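Local coordinates for putative antibiotic biosynthesis monooxygenase (Bacteroides thetaiotaomicron, PDB 3KKF) that probably acts as a monooxygenase of the antibiotic biosynthesis type and binds calcium ions, at the interface of chains A and B. Coordinates in Å, arbitrary orientation; residue numbers count along the deposited sequence, not the author numbering. Chains: chain A/B, Putative antibiotic biosynthesis monooxygenase.

The interface of chains A and B. Residues chain A 41-42, 60, 103-104; chain B 103-105.
B:Met104, a selenomethionine, lies between strands 40-48 and 54-61 of chain A on one side and the C-terminal tail of chain A on the other. Beyond CG its chain is extended (chi3 174°), which carries the selenium and methyl past A:Val42 and on to A:Ile60. Two contacts trace that path. CG of B:Met104 rests 3.9 Å from CB of A:Val42. Further along, its SE is 4.1 Å from CD1 of A:Ile60. The two selenomethionine side chains run at about a right angle to each other, methyl against methyl, as expected of symmetry mates close to the two-fold axis; CE of B:Met104 meets CE of A:Met104 at 3.7 Å.

A:Lys103 passes the opposite flank of B:Met104, its CD 4.0 Å from CB of that residue. A bend at chi2 (-60°) followed by an extended end brings the side-chain amine NZ to the terminal carboxylate of B:Lys105, where it donates a 2.9 Å hydrogen bond to O, in the carbonyl plane. Opposite charges probably strengthen this bond. The same tail residue is held through its backbone: N of B:Lys105 donates to O of A:Leu41 at 2.9 Å, nearly straight at the hydrogen (170°). Side-chain carbons of B:Lys105 lie against that carbonyl as well, with CG 3.6 Å from A:Leu41 O. Water 1 bridges the carbonyl oxygens of A:Met104 and B:Met104, linking the two tails.

With its symmetry twin, this patch fixes each C-terminal tail against the partner's sheet, and the exchanged tails probably help hold together the two-fold dimer of the deposited assembly, probably the functional unit, as is usual for this ferredoxin-like family.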
loop_
_atom_site.group_PDB
_atom_site.type_symbol
_atom_site.label_atom_id
_atom_site.label_comp_id
_atom_site.label_asym_id
_atom_site.label_seq_id
_atom_site.Cartn_x
_atom_site.Cartn_y
_atom_site.Cartn_z
ATOM N N LEU A 41 -9.243 7.877 -5.459
ATOM C CA LEU A 41 -9.463 7.828 -4.010
ATOM C C LEU A 41 -8.156 7.892 -3.234
ATOM O O LEU A 41 -8.095 8.525 -2.176
ATOM C CB LEU A 41 -10.342 6.624 -3.622
ATOM C CG LEU A 41 -11.692 6.526 -4.375
ATOM C CD1 LEU A 41 -12.481 5.321 -3.902
ATOM C CD2 LEU A 41 -12.526 7.783 -4.226
ATOM N N VAL A 42 -7.116 7.221 -3.738
ATOM C CA VAL A 42 -5.763 7.450 -3.203
ATOM C C VAL A 42 -4.729 6.999 -4.212
ATOM O O VAL A 42 -4.947 6.051 -4.967
ATOM C CB VAL A 42 -5.507 6.740 -1.801
ATOM C CG1 VAL A 42 -5.062 5.259 -1.956
ATOM C CG2 VAL A 42 -4.503 7.538 -0.944
ATOM N N ILE A 60 -6.048 3.409 -5.521
ATOM C CA ILE A 60 -7.456 3.038 -5.340
ATOM C C ILE A 60 -8.283 4.030 -6.181
ATOM O O ILE A 60 -8.205 5.264 -5.956
ATOM C CB ILE A 60 -7.928 3.055 -3.869
ATOM C CG1 ILE A 60 -7.057 2.148 -2.995
ATOM C CG2 ILE A 60 -9.397 2.664 -3.809
ATOM C CD1 ILE A 60 -7.357 2.225 -1.479
ATOM N N LYS A 103 -10.365 2.600 5.761
ATOM C CA LYS A 103 -9.705 3.909 5.609
ATOM C C LYS A 103 -8.654 4.114 6.695
ATOM O O LYS A 103 -8.695 3.498 7.752
ATOM C CB LYS A 103 -10.746 5.059 5.656
ATOM C CG LYS A 103 -11.888 4.964 4.631
ATOM C CD LYS A 103 -11.427 4.969 3.175
ATOM C CE LYS A 103 -12.647 4.804 2.204
ATOM N NZ LYS A 103 -12.251 4.692 0.743
HETATM N N MSE A 104 -7.710 4.995 6.400
HETATM C CA MSE A 104 -6.684 5.353 7.320
HETATM C C MSE A 104 -7.288 6.280 8.386
HETATM O O MSE A 104 -8.177 7.116 8.062
HETATM C CB MSE A 104 -5.602 6.123 6.567
HETATM C CG MSE A 104 -4.948 5.377 5.367
HETATM SE SE MSE A 104 -3.784 6.515 4.394
HETATM C CE MSE A 104 -3.040 5.229 3.151
ATOM N N LYS B 103 -4.284 10.971 2.945
ATOM C CA LYS B 103 -5.362 10.049 3.345
ATOM C C LYS B 103 -6.218 9.664 2.144
ATOM O O LYS B 103 -6.266 10.362 1.140
ATOM C CB LYS B 103 -6.251 10.687 4.446
ATOM C CG LYS B 103 -5.512 11.154 5.710
ATOM C CD LYS B 103 -4.777 10.043 6.455
ATOM C CE LYS B 103 -4.000 10.618 7.690
ATOM N NZ LYS B 103 -3.159 9.584 8.416
HETATM N N MSE B 104 -6.888 8.529 2.276
HETATM C CA MSE B 104 -7.780 8.047 1.277
HETATM C C MSE B 104 -9.072 8.876 1.338
HETATM O O MSE B 104 -9.514 9.272 2.452
HETATM C CB MSE B 104 -8.124 6.592 1.591
HETATM C CG MSE B 104 -6.917 5.615 1.685
HETATM SE SE MSE B 104 -7.458 3.900 2.288
HETATM C CE MSE B 104 -5.784 2.946 2.094
ATOM N N LYS B 105 -9.675 9.133 0.193
ATOM C CA LYS B 105 -10.972 9.796 0.133
ATOM C C LYS B 105 -12.028 8.685 0.337
ATOM O O LYS B 105 -11.713 7.451 0.224
ATOM C CB LYS B 105 -11.240 10.398 -1.221
ATOM C CG LYS B 105 -10.239 11.356 -1.702
ATOM C CD LYS B 105 -10.603 11.870 -3.092
ATOM C CE LYS B 105 -9.443 12.626 -3.726
ATOM N NZ LYS B 105 -9.763 13.097 -5.113
ATOM O OXT LYS B 105 -13.219 8.995 0.529
HETATM O O HOH W 1 -8.316 7.702 4.940
#